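Side-chain contacts in lipase (Penicillium expansum, PDB 3G7N), which hydrolyses triacylglycerols such as tributyrin, releasing free fatty acids, as a secreted alkaline lipase of the alpha/beta hydrolase fold: residues Ser85-Pro90 against Ala170-Ala175; Ala15-Ala20 against Phe30-Val35; Leu41-Asn46 against Val99-Ser104; Ser216-Glu221 against Lys226-Gly231. All coordinates share one frame; numbering follows the deposited sequence.

Contact 1. Residues Ser85-Pro90 against Ala170-Ala175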
loop_
_atom_site.group_PDB
_atom_site.type_symbol
_atom_site.label_atom_id
_atom_site.label_comp_id
_atom_site.label_asym_id
_atom_site.label_seq_id
_atom_site.Cartn_x
_atom_site.Cartn_y
_atom_site.Cartn_z
ATOM N N SER A 85 -8.534 9.768 -13.513
ATOM C CA SER A 85 -7.875 10.237 -14.725
ATOM C C SER A 85 -6.731 9.320 -15.129
ATOM O O SER A 85 -5.926 8.881 -14.288
ATOM C CB SER A 85 -7.410 11.680 -14.564
ATOM O OG SER A 85 -6.370 11.787 -13.602
ATOM N N GLY A 86 -6.659 9.020 -16.422
ATOM C CA GLY A 86 -5.575 8.242 -16.986
ATOM C C GLY A 86 -5.748 6.754 -16.781
ATOM O O GLY A 86 -4.915 5.971 -17.211
ATOM N N VAL A 87 -6.832 6.367 -16.102
ATOM C CA VAL A 87 -7.120 4.957 -15.866
ATOM C C VAL A 87 -8.355 4.529 -16.657
ATOM O O VAL A 87 -9.375 5.215 -16.629
ATOM C CB VAL A 87 -7.387 4.663 -14.363
ATOM C CG1 VAL A 87 -7.653 3.185 -14.146
ATOM C CG2 VAL A 87 -6.215 5.158 -13.513
ATOM N N THR A 88 -8.245 3.409 -17.362
ATOM C CA THR A 88 -9.403 2.844 -18.058
ATOM C C THR A 88 -9.823 1.538 -17.376
ATOM O O THR A 88 -9.223 0.493 -17.581
ATOM C CB THR A 88 -9.109 2.609 -19.549
ATOM O OG1 THR A 88 -8.702 3.847 -20.155
ATOM C CG2 THR A 88 -10.365 2.107 -20.260
ATOM N N PHE A 89 -10.891 1.616 -16.585
ATOM C CA PHE A 89 -11.376 0.446 -15.839
ATOM C C PHE A 89 -12.327 -0.367 -16.710
ATOM O O PHE A 89 -13.316 0.192 -17.207
ATOM C CB PHE A 89 -12.144 0.884 -14.586
ATOM C CG PHE A 89 -11.272 1.464 -13.498
ATOM C CD1 PHE A 89 -10.549 0.634 -12.654
ATOM C CD2 PHE A 89 -11.272 2.826 -13.259
ATOM C CE1 PHE A 89 -9.817 1.168 -11.591
ATOM C CE2 PHE A 89 -10.568 3.364 -12.177
ATOM C CZ PHE A 89 -9.911 2.514 -11.306
ATOM N N PRO A 90 -12.179 -1.700 -16.696
ATOM C CA PRO A 90 -13.249 -2.511 -17.283
ATOM C C PRO A 90 -14.574 -2.281 -16.583
ATOM O O PRO A 90 -14.613 -2.014 -15.371
ATOM C CB PRO A 90 -12.770 -3.940 -17.067
ATOM C CG PRO A 90 -11.257 -3.819 -17.093
ATOM C CD PRO A 90 -10.960 -2.489 -16.445
ATOM N N ALA A 170 -9.755 -7.233 -8.618
ATOM C CA ALA A 170 -8.523 -7.942 -8.332
ATOM C C ALA A 170 -7.831 -8.378 -9.624
ATOM O O ALA A 170 -6.605 -8.323 -9.757
ATOM C CB ALA A 170 -8.781 -9.125 -7.406
ATOM N N ASP A 171 -8.647 -8.801 -10.587
ATOM C CA ASP A 171 -8.127 -9.244 -11.881
ATOM C C ASP A 171 -7.483 -8.087 -12.633
ATOM O O ASP A 171 -6.446 -8.255 -13.273
ATOM C CB ASP A 171 -9.239 -9.863 -12.736
ATOM C CG ASP A 171 -9.751 -11.181 -12.177
ATOM O OD1 ASP A 171 -9.031 -11.819 -11.383
ATOM O OD2 ASP A 171 -10.815 -11.646 -12.642
ATOM N N PHE A 172 -8.105 -6.922 -12.539
ATOM C CA PHE A 172 -7.548 -5.720 -13.139
ATOM C C PHE A 172 -6.229 -5.320 -12.481
ATOM O O PHE A 172 -5.262 -4.976 -13.162
ATOM C CB PHE A 172 -8.551 -4.576 -13.096
ATOM C CG PHE A 172 -8.130 -3.375 -13.877
ATOM C CD1 PHE A 172 -7.892 -3.474 -15.249
ATOM C CD2 PHE A 172 -7.998 -2.141 -13.268
ATOM C CE1 PHE A 172 -7.500 -2.365 -15.979
ATOM C CE2 PHE A 172 -7.608 -1.030 -13.999
ATOM C CZ PHE A 172 -7.455 -1.138 -15.371
ATOM N N GLY A 173 -6.155 -5.440 -11.154
ATOM C CA GLY A 173 -4.892 -5.176 -10.474
ATOM C C GLY A 173 -3.809 -6.153 -10.920
ATOM O O GLY A 173 -2.689 -5.748 -11.235
ATOM N N THR A 174 -4.161 -7.437 -11.006
ATOM C CA THR A 174 -3.224 -8.453 -11.441
ATOM C C THR A 174 -2.724 -8.186 -12.864
ATOM O O THR A 174 -1.550 -8.454 -13.173
ATOM C CB THR A 174 -3.879 -9.838 -11.382
ATOM O OG1 THR A 174 -4.271 -10.108 -10.027
ATOM C CG2 THR A 174 -2.909 -10.929 -11.831
ATOM N N ALA A 175 -3.598 -7.631 -13.696
ATOM C CA ALA A 175 -3.280 -7.386 -15.110
ATOM C C ALA A 175 -2.220 -6.300 -15.301
ATOM O O ALA A 175 -1.582 -6.233 -16.354
ATOM C CB ALA A 175 -4.531 -7.047 -15.883
#
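In this alpha/beta hydrolase fold, the loop that joins strands 79-80 and 95-96 packs on helix 167-175 through one aromatic side chain, Phe-172, which reaches across to Val-87, Thr-88, Phe-89 and Pro-90. The ring leaves the helix with CG anti to the backbone N (chi1 -171°), and this carries it over to the loop. Pro-90 lies over one of its faces: the CD methylene forms a CH-pi contact 3.7 Å from the centroid of the Phe-172 ring and 24° off the ring normal. Proline suits the place, because its CD is bonded to the backbone nitrogen and so offers polarised C-H groups from a rigid ring. Phe-89 meets the same residue at a slant, with the two planes inclined at 49° and Phe-89 CD1 3.6 Å from Phe-172 CE2. Val-87 has a double use: its CG1 sits 3.5 Å above the plane of the Phe-89 ring, over the centre, and also approaches the edge of Phe-172. Helix 133-148 adds Val-143 and Gln-147 to the surroundings of Phe-172. No hydrogen bond joins the two segments; the one polar approach is oblique, with Thr-88 O 3.3 Å from Phe-172 CZ.

Contact 2. Residues Ala15-Ala20 against Phe30-Val35. Unlike the reference sequence in segment 30-35: Val-35 (reference Ala). With SO4 (sulfate ion), chain E.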
loop_
_atom_site.group_PDB
_atom_site.type_symbol
_atom_site.label_atom_id
_atom_site.label_comp_id
_atom_site.label_asym_id
_atom_site.label_seq_id
_atom_site.Cartn_x
_atom_site.Cartn_y
_atom_site.Cartn_z
ATOM N N ALA A 15 7.985 -0.664 5.668
ATOM C CA ALA A 15 7.360 -0.423 6.964
ATOM C C ALA A 15 7.900 0.816 7.635
ATOM O O ALA A 15 7.149 1.566 8.249
ATOM C CB ALA A 15 7.515 -1.643 7.849
ATOM N N LYS A 16 9.212 1.066 7.482
ATOM C CA LYS A 16 9.785 2.315 7.985
ATOM C C LYS A 16 9.200 3.556 7.305
ATOM O O LYS A 16 8.865 4.527 7.953
ATOM C CB LYS A 16 11.317 2.317 7.893
ATOM C CG LYS A 16 11.965 1.312 8.851
ATOM C CD LYS A 16 13.420 0.976 8.450
ATOM C CE LYS A 16 14.352 2.137 8.620
ATOM N NZ LYS A 16 15.749 1.689 8.320
ATOM N N LEU A 17 9.073 3.509 5.979
ATOM C CA LEU A 17 8.470 4.610 5.242
ATOM C C LEU A 17 7.019 4.818 5.651
ATOM O O LEU A 17 6.556 5.951 5.792
ATOM C CB LEU A 17 8.546 4.350 3.737
ATOM C CG LEU A 17 9.958 4.326 3.136
ATOM C CD1 LEU A 17 9.893 3.952 1.677
ATOM C CD2 LEU A 17 10.670 5.659 3.305
ATOM N N SER A 18 6.300 3.712 5.810
ATOM C CA SER A 18 4.907 3.800 6.239
ATOM C C SER A 18 4.788 4.432 7.630
ATOM O O SER A 18 3.904 5.238 7.871
ATOM C CB SER A 18 4.280 2.419 6.256
ATOM O OG SER A 18 4.187 1.842 4.962
ATOM N N SER A 19 5.702 4.065 8.533
ATOM C CA SER A 19 5.755 4.675 9.874
ATOM C C SER A 19 6.047 6.179 9.809
ATOM O O SER A 19 5.389 6.997 10.466
ATOM C CB SER A 19 6.821 3.956 10.714
ATOM O OG SER A 19 6.884 4.461 12.053
ATOM N N ALA A 20 6.967 6.549 8.911
ATOM C CA ALA A 20 7.301 7.966 8.696
ATOM C C ALA A 20 6.073 8.770 8.285
ATOM O O ALA A 20 5.967 9.957 8.610
ATOM C CB ALA A 20 8.420 8.110 7.650
ATOM N N PHE A 30 13.556 8.655 5.762
ATOM C CA PHE A 30 14.650 7.782 5.444
ATOM C C PHE A 30 15.325 8.196 4.141
ATOM O O PHE A 30 15.704 9.370 4.031
ATOM C CB PHE A 30 14.202 6.320 5.510
ATOM C CG PHE A 30 13.712 5.922 6.879
ATOM C CD1 PHE A 30 14.628 5.615 7.874
ATOM C CD2 PHE A 30 12.385 6.127 7.245
ATOM C CE1 PHE A 30 14.215 5.478 9.194
ATOM C CE2 PHE A 30 11.964 5.895 8.549
ATOM C CZ PHE A 30 12.894 5.606 9.530
ATOM N N ASP A 31 15.424 7.319 3.150
ATOM C CA ASP A 31 16.141 7.673 1.917
ATOM C C ASP A 31 15.300 8.524 0.942
ATOM O O ASP A 31 15.797 8.948 -0.109
ATOM C CB ASP A 31 16.633 6.417 1.226
ATOM C CG ASP A 31 15.508 5.459 0.898
ATOM O OD1 ASP A 31 15.015 4.794 1.840
ATOM O OD2 ASP A 31 15.076 5.382 -0.272
ATOM N N VAL A 32 14.024 8.732 1.256
ATOM C CA VAL A 32 13.126 9.488 0.369
ATOM C C VAL A 32 13.106 10.972 0.736
ATOM O O VAL A 32 12.736 11.363 1.857
ATOM C CB VAL A 32 11.693 8.905 0.397
ATOM C CG1 VAL A 32 10.732 9.810 -0.399
ATOM C CG2 VAL A 32 11.701 7.480 -0.129
ATOM N N THR A 33 13.527 11.814 -0.206
ATOM C CA THR A 33 13.377 13.262 -0.069
ATOM C C THR A 33 11.946 13.649 -0.451
ATOM O O THR A 33 11.474 13.327 -1.538
ATOM C CB THR A 33 14.344 13.997 -0.991
ATOM O OG1 THR A 33 15.692 13.628 -0.656
ATOM C CG2 THR A 33 14.189 15.505 -0.855
ATOM N N ILE A 34 11.231 14.290 0.468
ATOM C CA ILE A 34 9.812 14.551 0.261
ATOM C C ILE A 34 9.636 15.878 -0.446
ATOM O O ILE A 34 10.021 16.916 0.106
ATOM C CB ILE A 34 9.015 14.530 1.603
ATOM C CG1 ILE A 34 9.127 13.156 2.290
ATOM C CG2 ILE A 34 7.535 14.874 1.349
ATOM C CD1 ILE A 34 8.855 13.179 3.813
ATOM N N VAL A 35 9.055 15.858 -1.638
ATOM C CA VAL A 35 8.908 17.066 -2.450
ATOM C C VAL A 35 7.504 17.641 -2.384
ATOM O O VAL A 35 7.305 18.837 -2.643
ATOM C CB VAL A 35 9.258 16.798 -3.894
ATOM C CG1 VAL A 35 10.691 16.354 -4.024
ATOM C CG2 VAL A 35 8.394 15.760 -4.419
HETATM S S SO4 E . 17.562 3.445 10.668
HETATM O O1 SO4 E . 16.575 3.985 11.600
HETATM O O2 SO4 E . 17.215 3.652 9.255
HETATM O O3 SO4 E . 18.883 4.024 10.935
HETATM O O4 SO4 E . 17.690 2.006 10.924
#
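The Phe-30 ring has the side chain of Lys-16 laid across one face, while Leu-17 CD2 and oxygens of a sulfate ion stand at its edge. Lys-16 uses two levels of its chain: CB lies 3.7 Å above the ring plane near the rim, and farther out CE makes a CH-pi contact 3.8 Å from the centroid of the Phe-30 ring. A bend at chi3 (68°) folds the chain over the aromatic surface before the ammonium group passes beyond it, where NZ donates a 2.6 Å hydrogen bond to sulfate O2. Lysine suits this border position, since its methylenes can cover a ring while its charge reaches an anion. The sulfate, which also bonds to Ser-258 OG, probably came from the crystallisation liquor. Sulfate O2 lies 3.5 Å from Phe-30 CE1, on the hydrogen-bearing rim of the ring.

Deeper in, the contact is apolar. Leu-17 CD2 comes within 4.0 Å of Val-32 CG2, and the small Ala-20 brings its CB to 4.3 Å from Phe-30 CE2, obliquely to the ring. Next in the chain, Asp-31 forms a salt bridge with Arg-13, about one turn before Lys-16 on the helix. Helix 8-23 is thus packed against the start of strand 32-40, with Val-247 of strand 247-248 also touching Lys-16 and strand 45-52 pairing with strand 32-40 in the central sheet.

Contact 3. Residues Leu41-Asn46 against Val99-Ser104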
loop_
_atom_site.group_PDB
_atom_site.type_symbol
_atom_site.label_atom_id
_atom_site.label_comp_id
_atom_site.label_asym_id
_atom_site.label_seq_id
_atom_site.Cartn_x
_atom_site.Cartn_y
_atom_site.Cartn_z
ATOM N N LEU A 41 -8.444 16.985 3.972
ATOM C CA LEU A 41 -8.972 17.152 5.324
ATOM C C LEU A 41 -10.205 16.279 5.555
ATOM O O LEU A 41 -10.314 15.585 6.569
ATOM C CB LEU A 41 -9.340 18.624 5.549
ATOM C CG LEU A 41 -8.222 19.659 5.387
ATOM C CD1 LEU A 41 -8.731 20.918 4.693
ATOM C CD2 LEU A 41 -7.632 20.005 6.743
ATOM N N VAL A 42 -11.127 16.328 4.601
ATOM C CA VAL A 42 -12.454 15.728 4.752
ATOM C C VAL A 42 -12.393 14.208 4.769
ATOM O O VAL A 42 -13.013 13.566 5.631
ATOM C CB VAL A 42 -13.412 16.206 3.639
ATOM C CG1 VAL A 42 -13.744 17.670 3.834
ATOM C CG2 VAL A 42 -12.789 15.998 2.272
ATOM N N THR A 43 -11.501 13.656 3.943
ATOM C CA THR A 43 -11.247 12.221 3.931
ATOM C C THR A 43 -10.070 11.850 4.841
ATOM O O THR A 43 -9.785 10.665 5.050
ATOM C CB THR A 43 -11.015 11.713 2.486
ATOM O OG1 THR A 43 -9.811 12.287 1.960
ATOM C CG2 THR A 43 -12.175 12.116 1.579
ATOM N N ASP A 44 -9.507 12.858 5.504
ATOM C CA ASP A 44 -8.319 12.688 6.334
ATOM C C ASP A 44 -7.234 11.875 5.610
ATOM O O ASP A 44 -6.552 11.060 6.228
ATOM C CB ASP A 44 -8.686 12.035 7.673
ATOM C CG ASP A 44 -7.564 12.115 8.696
ATOM O OD1 ASP A 44 -6.812 13.117 8.687
ATOM O OD2 ASP A 44 -7.393 11.138 9.461
ATOM N N THR A 45 -7.049 12.154 4.317
ATOM C CA THR A 45 -6.054 11.450 3.482
ATOM C C THR A 45 -4.751 12.227 3.529
ATOM O O THR A 45 -4.745 13.431 3.299
ATOM C CB THR A 45 -6.497 11.381 1.999
ATOM O OG1 THR A 45 -7.788 10.763 1.902
ATOM C CG2 THR A 45 -5.491 10.560 1.175
ATOM N N ASN A 46 -3.677 11.551 3.903
ATOM C CA ASN A 46 -2.391 12.196 4.039
ATOM C C ASN A 46 -1.359 11.315 3.379
ATOM O O ASN A 46 -1.462 10.092 3.399
ATOM C CB ASN A 46 -2.052 12.360 5.524
ATOM C CG ASN A 46 -2.829 13.476 6.179
ATOM O OD1 ASN A 46 -2.334 14.601 6.295
ATOM N ND2 ASN A 46 -4.025 13.160 6.668
ATOM N N VAL A 99 -12.459 3.557 0.015
ATOM C CA VAL A 99 -11.091 3.698 -0.497
ATOM C C VAL A 99 -11.057 4.528 -1.775
ATOM O O VAL A 99 -10.175 5.367 -1.939
ATOM C CB VAL A 99 -10.426 2.325 -0.704
ATOM C CG1 VAL A 99 -9.014 2.477 -1.277
ATOM C CG2 VAL A 99 -10.383 1.578 0.618
ATOM N N HIS A 100 -12.005 4.315 -2.692
ATOM C CA HIS A 100 -12.056 5.145 -3.887
ATOM C C HIS A 100 -12.205 6.620 -3.578
ATOM O O HIS A 100 -11.571 7.457 -4.240
ATOM C CB HIS A 100 -13.155 4.668 -4.836
ATOM C CG HIS A 100 -13.309 5.526 -6.058
ATOM N ND1 HIS A 100 -12.509 5.401 -7.174
ATOM C CD2 HIS A 100 -14.056 6.631 -6.256
ATOM C CE1 HIS A 100 -12.853 6.322 -8.062
ATOM N NE2 HIS A 100 -13.840 7.035 -7.554
ATOM N N ARG A 101 -13.048 6.961 -2.614
ATOM C CA ARG A 101 -13.264 8.367 -2.319
ATOM C C ARG A 101 -11.990 9.101 -1.877
ATOM O O ARG A 101 -11.636 10.127 -2.467
ATOM C CB ARG A 101 -14.411 8.565 -1.319
ATOM C CG ARG A 101 -14.757 10.017 -1.067
ATOM C CD ARG A 101 -16.206 10.144 -0.570
ATOM N NE ARG A 101 -16.478 11.488 -0.062
ATOM C CZ ARG A 101 -16.229 11.876 1.184
ATOM N NH1 ARG A 101 -15.793 10.999 2.077
ATOM N NH2 ARG A 101 -16.494 13.121 1.559
ATOM N N PRO A 102 -11.307 8.605 -0.831
ATOM C CA PRO A 102 -10.061 9.288 -0.449
ATOM C C PRO A 102 -9.004 9.259 -1.553
ATOM O O PRO A 102 -8.349 10.263 -1.774
ATOM C CB PRO A 102 -9.595 8.525 0.798
ATOM C CG PRO A 102 -10.369 7.222 0.795
ATOM C CD PRO A 102 -11.697 7.581 0.150
ATOM N N TRP A 103 -8.840 8.136 -2.250
ATOM C CA TRP A 103 -7.840 8.141 -3.333
ATOM C C TRP A 103 -8.183 9.180 -4.405
ATOM O O TRP A 103 -7.329 9.937 -4.857
ATOM C CB TRP A 103 -7.678 6.766 -3.972
ATOM C CG TRP A 103 -6.646 6.788 -5.046
ATOM C CD1 TRP A 103 -6.877 6.921 -6.399
ATOM C CD2 TRP A 103 -5.244 7.021 -4.858
ATOM N NE1 TRP A 103 -5.694 7.179 -7.056
ATOM C CE2 TRP A 103 -4.673 7.193 -6.136
ATOM C CE3 TRP A 103 -4.396 7.026 -3.730
ATOM C CZ2 TRP A 103 -3.320 7.463 -6.318
ATOM C CZ3 TRP A 103 -3.042 7.242 -3.914
ATOM C CH2 TRP A 103 -2.512 7.435 -5.212
ATOM N N SER A 104 -9.448 9.221 -4.826
ATOM C CA SER A 104 -9.844 10.115 -5.903
ATOM C C SER A 104 -9.654 11.572 -5.517
ATOM O O SER A 104 -9.355 12.402 -6.374
ATOM C CB SER A 104 -11.297 9.841 -6.304
ATOM O OG SER A 104 -12.187 10.270 -5.295
#
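Thr-43 meets Pro-102 and Arg-101 with three different atoms. Its CB lies 3.9 Å from Pro-102 CB, carbon against carbon at the CA-CB side of the proline. From there the side chain forks. With chi1 at 65°, OG1 is set between the backbone N and the carbonyl carbon, 3.9 Å from Pro-102 CA, and it takes part in a chain of hydroxyl bonds: Thr-45 OG1 donates to Thr-43 OG1 over a short 2.5 Å, and Thr-43 OG1 in turn bonds to Asp-40 OD2. The other branch, CG2, rests over one face of the Arg-101 guanidinium, near its rim, at 3.8 Å from NH1. Arginine suits this outer position because its chain, with CG anti to the backbone N (chi1 -175°) and extended from CG to NE, spans from the helix to the turn and ends in a flat group on which a methyl can lie.

Thr-45 presses on the proline as well, its OG1 3.1 Å from Pro-102 CB, a close approach made roughly at right angles. Threonine serves well here: its hydroxyl bonds to Thr-43 while the side chain also touches Val-106 of helix 97-120. Pro-102 has no N-H to give to the preceding helical turn, and the helix kinks there.

The turn carries a G1 beta bulge, in which Asp-44 and Thr-45 both face Asp-40, and Asp-44 adopts positive phi (47°). The hairpin end between strands 32-40 and 45-52 is thereby seated on helix 97-120, from which Trp-103 leaves away from the turn and touches Ile-140, Ala-141 and Ala-144 of helix 133-148.

Contact 4. Residues Ser216-Glu221 against Lys226-Gly231. With SO4 (sulfate ion), chain D.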
loop_
_atom_site.group_PDB
_atom_site.type_symbol
_atom_site.label_atom_id
_atom_site.label_comp_id
_atom_site.label_asym_id
_atom_site.label_seq_id
_atom_site.Cartn_x
_atom_site.Cartn_y
_atom_site.Cartn_z
ATOM N N SER A 216 11.730 -15.265 9.821
ATOM C CA SER A 216 10.328 -15.677 9.851
ATOM C C SER A 216 9.571 -15.300 8.586
ATOM O O SER A 216 8.387 -15.548 8.495
ATOM C CB SER A 216 9.611 -15.079 11.063
ATOM O OG SER A 216 9.458 -13.673 10.935
ATOM N N THR A 217 10.232 -14.603 7.665
ATOM C CA THR A 217 9.562 -14.059 6.485
ATOM C C THR A 217 9.282 -15.112 5.427
ATOM O O THR A 217 10.184 -15.878 5.047
ATOM C CB THR A 217 10.377 -12.915 5.861
ATOM O OG1 THR A 217 10.469 -11.848 6.804
ATOM C CG2 THR A 217 9.701 -12.408 4.586
ATOM N N VAL A 218 8.032 -15.200 4.992
ATOM C CA VAL A 218 7.642 -16.137 3.979
ATOM C C VAL A 218 6.975 -15.452 2.793
ATOM O O VAL A 218 6.380 -14.370 2.937
ATOM C CB VAL A 218 6.717 -17.247 4.538
ATOM C CG1 VAL A 218 7.442 -18.034 5.631
ATOM C CG2 VAL A 218 5.420 -16.651 5.097
ATOM N N LYS A 219 7.065 -16.088 1.630
ATOM C CA LYS A 219 6.265 -15.744 0.473
ATOM C C LYS A 219 5.089 -16.681 0.388
ATOM O O LYS A 219 5.244 -17.901 0.414
ATOM C CB LYS A 219 7.110 -15.869 -0.795
ATOM C CG LYS A 219 6.378 -15.521 -2.074
ATOM C CD LYS A 219 7.282 -15.735 -3.296
ATOM C CE LYS A 219 6.724 -15.043 -4.529
ATOM N NZ LYS A 219 7.689 -15.072 -5.671
ATOM N N CYS A 220 3.898 -16.109 0.344
ATOM C CA CYS A 220 2.669 -16.877 0.449
ATOM C C CYS A 220 2.208 -17.350 -0.918
ATOM O O CYS A 220 2.532 -16.746 -1.936
ATOM C CB CYS A 220 1.590 -16.004 1.095
ATOM S SG CYS A 220 2.110 -15.236 2.646
ATOM N N GLU A 221 1.457 -18.444 -0.937
ATOM C CA GLU A 221 0.925 -18.991 -2.172
ATOM C C GLU A 221 -0.499 -18.520 -2.403
ATOM O O GLU A 221 -1.383 -18.762 -1.578
ATOM C CB GLU A 221 0.954 -20.527 -2.118
ATOM C CG GLU A 221 2.295 -21.115 -1.710
ATOM C CD GLU A 221 2.187 -22.579 -1.300
ATOM O OE1 GLU A 221 1.275 -23.270 -1.813
ATOM O OE2 GLU A 221 3.031 -23.045 -0.497
ATOM N N LYS A 226 -3.267 -20.308 3.944
ATOM C CA LYS A 226 -3.636 -20.497 5.349
ATOM C C LYS A 226 -2.433 -20.488 6.286
ATOM O O LYS A 226 -2.584 -20.385 7.505
ATOM C CB LYS A 226 -4.479 -21.770 5.534
ATOM C CG LYS A 226 -5.811 -21.744 4.789
ATOM C CD LYS A 226 -6.638 -20.492 5.104
ATOM C CE LYS A 226 -7.930 -20.430 4.269
ATOM N NZ LYS A 226 -7.750 -19.854 2.889
ATOM N N SER A 227 -1.233 -20.443 5.718
ATOM C CA SER A 227 -0.034 -20.198 6.510
ATOM C C SER A 227 0.254 -18.721 6.714
ATOM O O SER A 227 1.155 -18.358 7.464
ATOM C CB SER A 227 1.179 -20.872 5.880
ATOM O OG SER A 227 1.027 -22.283 5.938
ATOM N N CYS A 228 -0.528 -17.867 6.065
ATOM C CA CYS A 228 -0.316 -16.427 6.186
ATOM C C CYS A 228 -1.572 -15.827 6.832
ATOM O O CYS A 228 -2.133 -16.423 7.759
ATOM C CB CYS A 228 0.028 -15.815 4.824
ATOM S SG CYS A 228 1.502 -16.576 4.080
ATOM N N SER A 229 -1.958 -14.614 6.447
ATOM C CA SER A 229 -3.044 -13.924 7.156
ATOM C C SER A 229 -4.322 -14.785 7.236
ATOM O O SER A 229 -4.998 -14.807 8.276
ATOM C CB SER A 229 -3.336 -12.547 6.532
ATOM O OG SER A 229 -3.571 -12.627 5.130
ATOM N N ALA A 230 -4.725 -15.393 6.119
ATOM C CA ALA A 230 -6.036 -16.040 6.052
ATOM C C ALA A 230 -6.205 -17.102 7.124
ATOM O O ALA A 230 -7.333 -17.408 7.506
ATOM C CB ALA A 230 -6.255 -16.653 4.675
ATOM N N GLY A 231 -5.104 -17.707 7.555
ATOM C CA GLY A 231 -5.170 -18.802 8.520
ATOM C C GLY A 231 -4.908 -18.399 9.953
ATOM O O GLY A 231 -4.803 -19.262 10.819
HETATM S S SO4 D . 1.630 -22.893 9.399
HETATM O O1 SO4 D . 2.687 -23.026 8.390
HETATM O O2 SO4 D . 0.404 -23.516 8.901
HETATM O O3 SO4 D . 2.040 -23.552 10.637
HETATM O O4 SO4 D . 1.367 -21.477 9.657
#
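A disulfide bridge, Cys-220 to Cys-228, closes a short loop at the end of strand 218-219, near one margin of the central sheet of the alpha/beta hydrolase fold. The sulfur atoms Cys-220 SG and Cys-228 SG are 2.1 Å apart, and the torsion about the bond is -105°, a left-handed twist near the right angle that disulfides prefer. Both cysteines turn SG anti to the carbonyl carbon, with chi1 of -52° and -58°, which aims the two sulfurs at each other across the loop. Val-218 adds an apolar neighbour: its CG2 lies 4.0 Å from Cys-228 SG. Cys-228 also touches Glu-207 of strand 206-210; both cysteines are buried, while Glu-221, Lys-226 and Ser-227 beside them are exposed.

Within the loop, the carboxylate of Asp-225 accepts from two backbone groups, Glu-221 N and Ser-227 N, and this polar brace spans the ends that the disulfide joins. Ser-227 OG approaches a sulfate, probably from the crystallisation liquor, at 3.1 Å from O1. After Cys-228 the chain makes a 3-10 turn, closed by Gly-231 N to Cys-228 O at 3.2 Å. Glycine fits there because the bare Gly-231 CA passes only 3.2 Å from Lys-226 O.

From the N terminus, contact 2 comes first: it closes the short connection from helix 8-23 to strand 32-40 and is complete before any other opens. The turn and first residues of strand 45-52, in 41-46, open contact 3. Before its partner 99-104 arrives on helix 97-120, the chain passes through 85-90, and that segment meets 170-175 only later, so contacts 3 and 1 cross. Together they bind a hairpin end and a surface loop to helices 97-120 and 167-175. Contact 4, last and most local, closes a small loop after strand 218-219. Contacts 2, 3 and 4 all reach the central sheet, while contacts 1 and 2 lie on opposite sides of the chain's centre, about 27 Å apart between centres.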